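Local coordinates for protein bifunctional dTDP-4-dehydrorhamnose 3,5-epimerase/dTDP-4-dehydrorhamnose reductase (Arabidopsis thaliana, PDB 4QQR) that catalyses the 3,5-epimerisation and NADPH-dependent 4-reduction of dTDP-4-keto-6-deoxyglucose that make dTDP-L-rhamnose, and can also form UDP-L-rhamnose, at residues L95-A98 with D99-E103; F180-K183 with I184-E188; L204-S207 with I208-K212; R213-T216 with G217-F221; E284-K288 with F289-P293. All coordinates share one frame; numbering follows the deposited sequence.

Overall arrangement
All five contacts are local, each joining neighbouring turns of a helix or the run from a helix into a strand. Contacts 1 and 3 are the buried ones: contact 1 sits in helix 80-103 beside the second subunit and adds intersubunit salt bridges to its apolar pairs, while contact 3 faces the sheet and keeps a watered, charged side. Contact 4 leads on from contact 3 into edge strand 217-220, its Tyr219 and Phe221 packing on Met210. Contacts 2 and 5, partly buried and rich in rings, lie across the chain's centre from contact 1 and meet where Ile181 touches Leu286, Val290 and Phe291; their charged residues lie at the outer sides.

Contact 1 (L95-A98 with D99-E103); sequences LTLA and DICRE
Thr96 and Ile100 meet because a chi1 of -72° sets Thr96 OG1 beside the backbone N and leaves CG2 as the branch turned away from that N, while Ile100 keeps CG1 beside its own N and extends CD1 from it (chi2 171°). The two side chains then lie alongside each other, pointing the same way, with Thr96 CG2 3.8 Å from Ile100 CD1. One residue further on, Leu97 holds CG opposite its N (chi1 178°), and its CD1 branch comes to 4.0 Å from Cys101 SG. Both pairs are the i, i+4 neighbours of an alpha-helix, and backbone bonds set their spacing. Ile100 N reaches Thr96 O at 3.2 Å in an almost straight bond, and Cys101 N to Leu97 O and Arg102 N to Ala98 O repeat it. Thr96 OG1 is occupied by Ala92 O, one turn earlier. The carboxylate of Asp99 leads away from the turn and is shared by two arginines, OD1 by Arg49 and OD2 by Arg88 of the second subunit, which probably favours its charged form. Arg102, its chain extended as far as NE, pairs with Glu80 of the second subunit. Helix 80-103 thus forms part of the interface with that subunit. On its other sides, Leu97 and Ile100 pack on helix 49-59, Leu95 and Ala98 on helix 143-155, and Leu97 and Ala98 also on Leu108 of strand 107-113.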
# COMPACT_ATOMS: atom_id res chain seq x y z
N LEU A 95 -0.14 6.47 -6.52
CA LEU A 95 -0.54 7.29 -5.39
C LEU A 95 -0.06 8.74 -5.59
O LEU A 95 -0.81 9.68 -5.33
CB LEU A 95 -0.04 6.71 -4.06
CG LEU A 95 -0.92 5.72 -3.28
CD1 LEU A 95 -2.38 5.88 -3.61
CD2 LEU A 95 -0.50 4.31 -3.50
N THR A 96 1.18 8.92 -6.07
CA THR A 96 1.72 10.25 -6.38
C THR A 96 0.88 10.97 -7.44
O THR A 96 0.57 12.16 -7.29
CB THR A 96 3.19 10.21 -6.85
OG1 THR A 96 4.03 9.90 -5.73
CG2 THR A 96 3.62 11.55 -7.41
N LEU A 97 0.51 10.24 -8.49
CA LEU A 97 -0.35 10.79 -9.55
C LEU A 97 -1.73 11.19 -9.02
O LEU A 97 -2.22 12.27 -9.33
CB LEU A 97 -0.48 9.82 -10.74
CG LEU A 97 -1.38 10.27 -11.89
CD1 LEU A 97 -0.82 11.45 -12.65
CD2 LEU A 97 -1.63 9.15 -12.83
N ALA A 98 -2.34 10.33 -8.21
CA ALA A 98 -3.65 10.64 -7.63
C ALA A 98 -3.61 11.92 -6.79
O ALA A 98 -4.55 12.71 -6.79
CB ALA A 98 -4.12 9.48 -6.78
N ASP A 99 -2.51 12.09 -6.08
CA ASP A 99 -2.31 13.19 -5.14
C ASP A 99 -2.29 14.52 -5.86
O ASP A 99 -3.03 15.44 -5.53
CB ASP A 99 -0.97 12.98 -4.42
CG ASP A 99 -0.84 13.85 -3.20
OD1 ASP A 99 -0.22 14.93 -3.30
OD2 ASP A 99 -1.35 13.44 -2.14
N ILE A 100 -1.39 14.59 -6.84
CA ILE A 100 -1.22 15.76 -7.68
C ILE A 100 -2.52 16.13 -8.41
O ILE A 100 -2.89 17.31 -8.48
CB ILE A 100 -0.04 15.54 -8.66
CG1 ILE A 100 1.28 15.41 -7.88
CG2 ILE A 100 0.04 16.64 -9.70
CD1 ILE A 100 2.46 14.97 -8.73
N CYS A 101 -3.23 15.13 -8.93
CA CYS A 101 -4.51 15.39 -9.56
C CYS A 101 -5.53 15.93 -8.54
O CYS A 101 -6.30 16.85 -8.84
CB CYS A 101 -5.04 14.15 -10.28
SG CYS A 101 -4.07 13.58 -11.71
N ARG A 102 -5.53 15.36 -7.34
CA ARG A 102 -6.48 15.78 -6.33
C ARG A 102 -6.23 17.23 -5.93
O ARG A 102 -7.16 18.05 -5.93
CB ARG A 102 -6.40 14.87 -5.10
CG ARG A 102 -7.43 15.21 -4.06
CD ARG A 102 -7.16 14.49 -2.77
NE ARG A 102 -7.95 15.04 -1.68
CZ ARG A 102 -7.51 15.99 -0.85
NH1 ARG A 102 -6.29 16.48 -0.98
NH2 ARG A 102 -8.30 16.44 0.11
N GLU A 103 -4.98 17.56 -5.62
CA GLU A 103 -4.60 18.93 -5.35
C GLU A 103 -5.08 19.88 -6.46
O GLU A 103 -5.59 20.97 -6.18
CB GLU A 103 -3.09 19.05 -5.17
CG GLU A 103 -2.64 20.27 -4.31
CD GLU A 103 -2.26 21.51 -5.14
OE1 GLU A 103 -2.09 21.39 -6.39
OE2 GLU A 103 -2.11 22.61 -4.54

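Contact 2 (F180-K183 with I184-E188); sequences FITK and IARYE
Phe180 O takes the N-H of Ile184 at 3.1 Å and Ile181 O that of Ala185 at 2.7 Å, both alpha-helical bonds, and Arg186 N donates to Lys183 O, three residues back. This is helix 180-186, a short helix of the Rossmann-type reductase, near the presumed NADPH-binding residue Trp23. Its main side-chain contact is a CH-pi pair: Phe180 carries its ring trans to the backbone N (chi1 179°), and Ile184 lays CG1 over one face, 3.7 Å from the ring centroid and displaced toward the CE2-CZ side of the rim. An alanine in place of Phe180 would remove that face and would probably leave Ile184 CG1 without its cover, opening a gap beside Met168 and Met197. Ile184 also packs on Leu233 of helix 229-239, and Ile181 turns to Val290 and Phe291 of helix 282-291, so these branches wedge the helix into its neighbours. The outer side is more exposed. Tyr187 lies alongside Lys183, one ring face over the Lys183 carbonyl, and its hydroxyl OH stands 3.4 Å from Lys183 CB. The extended lysine chain runs past that hydroxyl. Arg186, bent at its second and third torsions, folds back beside Thr182 and places the guanidinium flat against it, with Thr182 OG1 3.7 Å above the centre of the plane.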
# COMPACT_ATOMS: atom_id res chain seq x y z
N PHE A 180 -7.21 -11.78 -24.35
CA PHE A 180 -7.48 -13.00 -23.60
C PHE A 180 -7.91 -14.13 -24.51
O PHE A 180 -7.52 -15.28 -24.30
CB PHE A 180 -8.53 -12.78 -22.52
CG PHE A 180 -8.85 -14.03 -21.73
CD1 PHE A 180 -8.05 -14.42 -20.68
CD2 PHE A 180 -9.94 -14.82 -22.06
CE1 PHE A 180 -8.33 -15.57 -19.95
CE2 PHE A 180 -10.23 -15.97 -21.34
CZ PHE A 180 -9.42 -16.34 -20.28
N ILE A 181 -8.71 -13.80 -25.52
CA ILE A 181 -9.13 -14.76 -26.53
C ILE A 181 -7.94 -15.45 -27.20
O ILE A 181 -7.85 -16.69 -27.18
CB ILE A 181 -9.98 -14.10 -27.64
CG1 ILE A 181 -11.25 -13.48 -27.06
CG2 ILE A 181 -10.35 -15.11 -28.72
CD1 ILE A 181 -12.11 -12.81 -28.10
N THR A 182 -7.02 -14.68 -27.78
CA THR A 182 -5.91 -15.30 -28.49
C THR A 182 -4.94 -16.08 -27.59
O THR A 182 -4.32 -17.04 -28.06
CB THR A 182 -5.13 -14.33 -29.38
OG1 THR A 182 -3.80 -14.19 -28.89
CG2 THR A 182 -5.83 -13.00 -29.45
N LYS A 183 -4.82 -15.69 -26.32
CA LYS A 183 -4.12 -16.51 -25.35
C LYS A 183 -4.74 -17.89 -25.35
O LYS A 183 -4.10 -18.87 -25.74
CB LYS A 183 -4.25 -15.93 -23.93
CG LYS A 183 -3.40 -14.71 -23.63
CD LYS A 183 -3.56 -14.30 -22.18
CE LYS A 183 -2.65 -13.15 -21.82
NZ LYS A 183 -2.69 -12.89 -20.34
N ILE A 184 -5.99 -17.94 -24.93
CA ILE A 184 -6.77 -19.17 -24.80
C ILE A 184 -6.88 -19.96 -26.11
O ILE A 184 -6.82 -21.18 -26.10
CB ILE A 184 -8.16 -18.86 -24.25
CG1 ILE A 184 -8.00 -18.18 -22.90
CG2 ILE A 184 -8.99 -20.10 -24.11
CD1 ILE A 184 -7.07 -18.93 -21.99
N ALA A 185 -7.03 -19.26 -27.23
CA ALA A 185 -7.06 -19.92 -28.53
C ALA A 185 -5.70 -20.52 -28.92
O ALA A 185 -5.62 -21.41 -29.78
CB ALA A 185 -7.53 -18.95 -29.62
N ARG A 186 -4.63 -20.03 -28.30
CA ARG A 186 -3.29 -20.48 -28.64
C ARG A 186 -2.81 -21.55 -27.67
O ARG A 186 -1.73 -22.11 -27.84
CB ARG A 186 -2.30 -19.31 -28.67
CG ARG A 186 -1.80 -18.96 -30.07
CD ARG A 186 -2.20 -17.55 -30.49
NE ARG A 186 -1.19 -16.54 -30.14
CZ ARG A 186 -0.89 -15.50 -30.91
NH1 ARG A 186 -1.51 -15.33 -32.07
NH2 ARG A 186 0.04 -14.62 -30.53
N TYR A 187 -3.61 -21.84 -26.66
CA TYR A 187 -3.21 -22.82 -25.67
C TYR A 187 -3.66 -24.22 -26.06
O TYR A 187 -4.48 -24.40 -26.96
CB TYR A 187 -3.71 -22.41 -24.28
CG TYR A 187 -3.09 -21.08 -23.88
CD1 TYR A 187 -1.87 -20.67 -24.41
CD2 TYR A 187 -3.73 -20.22 -22.98
CE1 TYR A 187 -1.30 -19.47 -24.07
CE2 TYR A 187 -3.16 -19.00 -22.62
CZ TYR A 187 -1.94 -18.64 -23.18
OH TYR A 187 -1.36 -17.44 -22.84
N GLU A 188 -3.09 -25.22 -25.38
CA GLU A 188 -3.33 -26.63 -25.71
C GLU A 188 -4.62 -27.12 -25.05
O GLU A 188 -5.61 -27.43 -25.73
CB GLU A 188 -2.12 -27.47 -25.25
CG GLU A 188 -1.23 -26.77 -24.19
CD GLU A 188 -1.48 -27.25 -22.75
OE1 GLU A 188 -1.20 -28.43 -22.45
OE2 GLU A 188 -1.94 -26.43 -21.91

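Contact 3 (L204-S207 with I208-K212); sequences LPIS and IEMAK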
# COMPACT_ATOMS: atom_id res chain seq x y z
N LEU A 204 -13.86 0.68 -23.37
CA LEU A 204 -12.95 1.82 -23.44
C LEU A 204 -13.60 3.13 -23.88
O LEU A 204 -13.34 4.17 -23.30
CB LEU A 204 -11.70 1.51 -24.27
CG LEU A 204 -10.68 0.66 -23.52
CD1 LEU A 204 -9.33 0.63 -24.22
CD2 LEU A 204 -10.54 1.17 -22.10
N PRO A 205 -14.46 3.09 -24.90
CA PRO A 205 -15.21 4.32 -25.17
C PRO A 205 -16.00 4.85 -23.96
O PRO A 205 -15.94 6.05 -23.68
CB PRO A 205 -16.14 3.91 -26.31
CG PRO A 205 -15.34 2.88 -27.03
CD PRO A 205 -14.63 2.10 -25.98
N ILE A 206 -16.71 3.96 -23.27
CA ILE A 206 -17.47 4.30 -22.06
C ILE A 206 -16.61 4.98 -21.00
O ILE A 206 -17.04 5.90 -20.33
CB ILE A 206 -18.15 3.03 -21.47
CG1 ILE A 206 -19.39 2.66 -22.31
CG2 ILE A 206 -18.48 3.20 -19.98
CD1 ILE A 206 -19.88 1.24 -22.12
N SER A 207 -15.37 4.52 -20.86
CA SER A 207 -14.48 5.13 -19.89
C SER A 207 -14.16 6.58 -20.25
O SER A 207 -14.04 7.42 -19.36
CB SER A 207 -13.21 4.30 -19.65
OG SER A 207 -12.30 4.39 -20.72
N ILE A 208 -14.04 6.88 -21.55
CA ILE A 208 -13.90 8.28 -21.97
C ILE A 208 -15.11 9.09 -21.45
O ILE A 208 -14.96 10.23 -20.99
CB ILE A 208 -13.81 8.48 -23.52
CG1 ILE A 208 -12.67 7.65 -24.16
CG2 ILE A 208 -13.65 9.94 -23.86
CD1 ILE A 208 -11.34 7.78 -23.49
N GLU A 209 -16.29 8.47 -21.51
CA GLU A 209 -17.54 9.13 -21.13
C GLU A 209 -17.66 9.34 -19.62
O GLU A 209 -18.30 10.30 -19.18
CB GLU A 209 -18.78 8.36 -21.65
CG GLU A 209 -18.82 8.24 -23.17
CD GLU A 209 -18.89 9.60 -23.87
OE1 GLU A 209 -19.59 10.50 -23.32
OE2 GLU A 209 -18.23 9.77 -24.94
N MET A 210 -17.05 8.44 -18.86
CA MET A 210 -17.07 8.51 -17.39
C MET A 210 -16.29 9.72 -16.94
O MET A 210 -16.74 10.45 -16.06
CB MET A 210 -16.51 7.24 -16.77
CG MET A 210 -17.34 6.00 -17.09
SD MET A 210 -16.78 4.50 -16.25
CE MET A 210 -17.42 4.77 -14.60
N ALA A 211 -15.13 9.91 -17.57
CA ALA A 211 -14.33 11.13 -17.42
C ALA A 211 -15.16 12.37 -17.74
O ALA A 211 -15.24 13.30 -16.93
CB ALA A 211 -13.10 11.07 -18.30
N LYS A 212 -15.79 12.39 -18.92
CA LYS A 212 -16.63 13.52 -19.30
C LYS A 212 -17.70 13.83 -18.24
O LYS A 212 -18.04 14.99 -18.03
CB LYS A 212 -17.25 13.29 -20.67
CG LYS A 212 -16.27 13.44 -21.86
CD LYS A 212 -16.94 13.00 -23.17
CE LYS A 212 -16.16 13.47 -24.39
NZ LYS A 212 -16.49 12.70 -25.65
O HOH W 1 -16.57 7.78 -25.74
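Ile206 and Met210 meet one helical turn apart on the packed side of helix 200-212, Ile206 CG2 lying 4.2 Å from Met210 CG while the two side chains cross at a slant. Beneath them Ile206 O accepts Met210 N at 2.9 Å, in the carbonyl plane. The buried polar group here is Ser207. Its OG stands between its own N and carbonyl carbon (chi1 75°), a placing that lets it donate back to Leu204 O at 2.8 Å. That oxygen also takes the N-H of Ile208 at 3.3 Å, so two donors grip it. Ser207 OG is hydrogen-bonded in addition to the hydroxyl of Tyr111, which by similarity binds NADPH; the serine therefore probably helps to position that ring. The other side of the helix is looser and wetter. Pro205 has no N-H, and the helix kinks there for want of a bond to the preceding turn. Its carbonyl accepts Glu209 N and also a water, 2.8 Å from Pro205 O, which donates as well to Glu209 OE2 at 2.7 Å. Glu209 bends at its second torsion to face this water, and Lys212 NZ adds a long, weak salt bridge to the same OE2. In the fold the helix flanks the parallel sheet: Leu204 and Ile208 pack on helix 23-34, Ile208 and Ala211 on Phe65 of strand 63-66, Ala211 on Ile109 of strand 107-113, and Met210 on Phe221.

Contact 4 (R213-T216 with G217-F221); sequences RNLT and GIYNF
Leu215 and Tyr219 cross at about a right angle, the leucine's branched end set against the hydroxyl end of the tyrosine. Leu215 CD1 lies 3.6 Å from Tyr219 OH and 4.0 Å from Tyr219 CZ, approaching the ring obliquely, and Leu215 CD2 is 3.7 Å from the same OH, so both methyls border it. Both side chains set out toward each other's segment; in Tyr219 CG stands anti to the carbonyl carbon (chi1 -70°), which carries the ring back along the chain to the turn. There Tyr219 CE1 comes 3.4 Å from Thr216 O, again at an oblique angle. A water lies at the ring's edge, in its plane: it accepts Thr216 N at 2.6 Å and is hydrogen-bonded to Tyr219 OH at the same distance, tying the hydroxyl to the backbone of the turn. A phenylalanine at Tyr219 would lack that hydroxyl and would probably leave the water without its mate at the ring end and Leu215 less closely packed. The turn itself begins as a Schellman motif closing helix 200-212: Asn214, with positive phi, is the C-prime residue, Asn214 N reaching Ala211 O and Leu215 N reaching Met210 O. From it the chain enters strand 217-220, the edge strand of the Rossmann-type parallel sheet. Gly217 makes the entry at phi 86°, where a CB would run into Thr216 O. The strand pairs with strand 161-166, and the Tyr219 ring meets Met210, Leu272 of helix 270-275 and, in a cation-pi pair, Lys271.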
# COMPACT_ATOMS: atom_id res chain seq x y z
N ARG A 213 -18.20 12.80 -17.56
CA ARG A 213 -19.25 12.97 -16.57
C ARG A 213 -18.70 13.18 -15.18
O ARG A 213 -19.44 13.18 -14.20
CB ARG A 213 -20.16 11.76 -16.54
CG ARG A 213 -20.87 11.51 -17.83
CD ARG A 213 -21.84 10.35 -17.70
NE ARG A 213 -22.28 9.89 -19.01
CZ ARG A 213 -23.11 8.88 -19.21
NH1 ARG A 213 -23.61 8.19 -18.18
NH2 ARG A 213 -23.43 8.54 -20.46
N ASN A 214 -17.38 13.33 -15.09
CA ASN A 214 -16.69 13.44 -13.81
C ASN A 214 -17.04 12.36 -12.76
O ASN A 214 -17.23 12.66 -11.58
CB ASN A 214 -16.88 14.85 -13.26
CG ASN A 214 -16.52 15.93 -14.27
OD1 ASN A 214 -15.44 15.90 -14.86
ND2 ASN A 214 -17.44 16.87 -14.48
N LEU A 215 -17.11 11.10 -13.20
CA LEU A 215 -17.42 10.00 -12.29
C LEU A 215 -16.26 9.68 -11.35
O LEU A 215 -15.11 9.90 -11.69
CB LEU A 215 -17.82 8.74 -13.07
CG LEU A 215 -19.11 8.89 -13.87
CD1 LEU A 215 -19.54 7.54 -14.46
CD2 LEU A 215 -20.20 9.48 -12.99
N THR A 216 -16.58 9.17 -10.16
CA THR A 216 -15.55 8.87 -9.16
C THR A 216 -15.93 7.67 -8.30
O THR A 216 -17.06 7.19 -8.38
CB THR A 216 -15.22 10.10 -8.27
OG1 THR A 216 -16.42 10.84 -7.99
CG2 THR A 216 -14.24 11.02 -8.99
N GLY A 217 -15.00 7.19 -7.49
CA GLY A 217 -15.21 5.98 -6.71
C GLY A 217 -14.83 4.76 -7.53
O GLY A 217 -14.15 4.85 -8.56
N ILE A 218 -15.27 3.59 -7.07
CA ILE A 218 -14.94 2.34 -7.72
C ILE A 218 -16.05 1.91 -8.69
O ILE A 218 -17.23 2.02 -8.36
CB ILE A 218 -14.68 1.24 -6.67
CG1 ILE A 218 -13.41 1.55 -5.88
CG2 ILE A 218 -14.56 -0.13 -7.33
CD1 ILE A 218 -13.21 0.70 -4.62
N TYR A 219 -15.68 1.46 -9.89
CA TYR A 219 -16.64 0.79 -10.76
C TYR A 219 -16.08 -0.55 -11.21
O TYR A 219 -14.97 -0.62 -11.75
CB TYR A 219 -16.98 1.61 -12.00
CG TYR A 219 -17.80 2.85 -11.75
CD1 TYR A 219 -17.20 4.00 -11.23
CD2 TYR A 219 -19.16 2.89 -12.04
CE1 TYR A 219 -17.94 5.15 -11.00
CE2 TYR A 219 -19.91 4.04 -11.81
CZ TYR A 219 -19.28 5.17 -11.29
OH TYR A 219 -19.97 6.34 -11.05
N ASN A 220 -16.86 -1.61 -10.98
CA ASN A 220 -16.67 -2.88 -11.66
C ASN A 220 -16.78 -2.55 -13.14
O ASN A 220 -17.73 -1.89 -13.56
CB ASN A 220 -17.74 -3.89 -11.23
CG ASN A 220 -17.47 -4.52 -9.85
OD1 ASN A 220 -16.35 -4.51 -9.33
ND2 ASN A 220 -18.51 -5.10 -9.27
N PHE A 221 -15.81 -3.00 -13.93
CA PHE A 221 -15.67 -2.53 -15.32
C PHE A 221 -15.52 -3.71 -16.28
O PHE A 221 -14.64 -3.73 -17.14
CB PHE A 221 -14.49 -1.53 -15.44
CG PHE A 221 -14.67 -0.51 -16.54
CD1 PHE A 221 -15.72 0.38 -16.51
CD2 PHE A 221 -13.79 -0.46 -17.61
CE1 PHE A 221 -15.90 1.31 -17.51
CE2 PHE A 221 -13.97 0.47 -18.61
CZ PHE A 221 -15.03 1.35 -18.55
O HOH W 2 -19.02 8.40 -9.79

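Contact 5 (E284-K288 with F289-P293); sequences ESLIK and FVFEP
The Phe289 ring has Lys288 over one face and Ser285 at its edge. A first torsion of 163° swings Lys288 CG away from its N and lays it 4.2 Å from the centroid of the Phe289 ring, a CH-pi contact. Lys288 NZ, 5.6 Å from the Phe289 centroid, is a long cation-pi partner and adds at most a weak attraction. At the edge Ser285 O lies near the ring plane, 3.2 Å from Phe289 CD2, and Ser285 OG, bonded to Glu202, is 3.4 Å from the same carbon. The Phe291 ring has Ile287 N at an edge, and the Phe291 side chain lies alongside that of Leu286, Phe291 CE2 3.9 Å from Leu286 CD2. Helix 282-291, the last of the modelled chain, widens here into a pi-type turn. Leu286 O consequently accepts two donors, Val290 N at 2.9 Å and Phe291 N at 3.0 Å, and Ile287 O takes Glu292 N across five residues. The shift places Glu292 beside Ile287, its OE2 at 3.4 Å from Ile287 CG2, on the outer side near Tyr239. The inner side carries Val290 and Phe291 onto Ile181 of helix 180-186, while Ile287 and Phe291 both rest on Met235 of helix 229-239.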
# COMPACT_ATOMS: atom_id res chain seq x y z
N GLU A 284 -23.34 -11.12 -26.09
CA GLU A 284 -23.76 -10.26 -27.18
C GLU A 284 -22.66 -9.27 -27.56
O GLU A 284 -22.48 -8.95 -28.74
CB GLU A 284 -25.12 -9.56 -26.91
CG GLU A 284 -25.33 -9.01 -25.49
CD GLU A 284 -26.46 -7.95 -25.40
OE1 GLU A 284 -27.34 -7.93 -26.29
OE2 GLU A 284 -26.45 -7.13 -24.44
N SER A 285 -21.90 -8.81 -26.56
CA SER A 285 -20.82 -7.85 -26.80
C SER A 285 -19.66 -8.52 -27.54
O SER A 285 -19.07 -7.92 -28.44
CB SER A 285 -20.33 -7.24 -25.48
OG SER A 285 -19.36 -6.24 -25.69
N LEU A 286 -19.34 -9.75 -27.14
CA LEU A 286 -18.41 -10.59 -27.89
C LEU A 286 -18.83 -10.75 -29.36
O LEU A 286 -18.02 -10.52 -30.26
CB LEU A 286 -18.26 -11.96 -27.23
CG LEU A 286 -17.36 -12.04 -26.00
CD1 LEU A 286 -17.64 -13.30 -25.22
CD2 LEU A 286 -15.91 -11.99 -26.44
N ILE A 287 -20.08 -11.15 -29.59
CA ILE A 287 -20.58 -11.32 -30.96
C ILE A 287 -20.45 -10.05 -31.79
O ILE A 287 -19.90 -10.07 -32.90
CB ILE A 287 -22.07 -11.79 -31.01
CG1 ILE A 287 -22.21 -13.24 -30.54
CG2 ILE A 287 -22.63 -11.63 -32.41
CD1 ILE A 287 -21.14 -14.17 -31.11
N LYS A 288 -20.94 -8.95 -31.24
CA LYS A 288 -21.07 -7.71 -31.98
C LYS A 288 -19.75 -6.98 -32.19
O LYS A 288 -19.52 -6.39 -33.25
CB LYS A 288 -22.08 -6.79 -31.28
CG LYS A 288 -21.99 -5.35 -31.73
CD LYS A 288 -22.92 -4.45 -30.95
CE LYS A 288 -22.99 -3.07 -31.59
NZ LYS A 288 -23.32 -3.17 -33.05
N PHE A 289 -18.87 -7.03 -31.19
CA PHE A 289 -17.65 -6.23 -31.25
C PHE A 289 -16.44 -7.02 -31.66
O PHE A 289 -15.47 -6.45 -32.19
CB PHE A 289 -17.36 -5.57 -29.90
CG PHE A 289 -18.32 -4.49 -29.53
CD1 PHE A 289 -18.13 -3.20 -30.01
CD2 PHE A 289 -19.41 -4.76 -28.72
CE1 PHE A 289 -19.02 -2.20 -29.67
CE2 PHE A 289 -20.30 -3.76 -28.38
CZ PHE A 289 -20.11 -2.48 -28.85
N VAL A 290 -16.47 -8.32 -31.41
CA VAL A 290 -15.27 -9.12 -31.60
C VAL A 290 -15.38 -10.11 -32.76
O VAL A 290 -14.60 -10.04 -33.70
CB VAL A 290 -14.84 -9.84 -30.29
CG1 VAL A 290 -13.59 -10.67 -30.53
CG2 VAL A 290 -14.59 -8.80 -29.20
N PHE A 291 -16.37 -10.99 -32.70
CA PHE A 291 -16.48 -12.10 -33.65
C PHE A 291 -17.11 -11.77 -35.03
O PHE A 291 -16.56 -12.16 -36.06
CB PHE A 291 -17.18 -13.28 -32.99
CG PHE A 291 -16.38 -13.90 -31.87
CD1 PHE A 291 -15.18 -14.54 -32.13
CD2 PHE A 291 -16.84 -13.86 -30.56
CE1 PHE A 291 -14.45 -15.12 -31.10
CE2 PHE A 291 -16.11 -14.44 -29.53
CZ PHE A 291 -14.91 -15.07 -29.81
N GLU A 292 -18.25 -11.07 -35.05
CA GLU A 292 -18.88 -10.70 -36.32
C GLU A 292 -18.03 -9.82 -37.26
O GLU A 292 -18.03 -10.06 -38.47
CB GLU A 292 -20.26 -10.08 -36.11
CG GLU A 292 -21.37 -11.09 -35.96
CD GLU A 292 -22.73 -10.44 -35.73
OE1 GLU A 292 -22.76 -9.19 -35.66
OE2 GLU A 292 -23.75 -11.16 -35.61
N PRO A 293 -17.31 -8.82 -36.73
CA PRO A 293 -16.46 -8.07 -37.67
C PRO A 293 -15.10 -8.74 -37.88
O PRO A 293 -14.13 -8.10 -38.25
CB PRO A 293 -16.29 -6.71 -36.98
CG PRO A 293 -16.36 -7.03 -35.51
CD PRO A 293 -17.31 -8.21 -35.38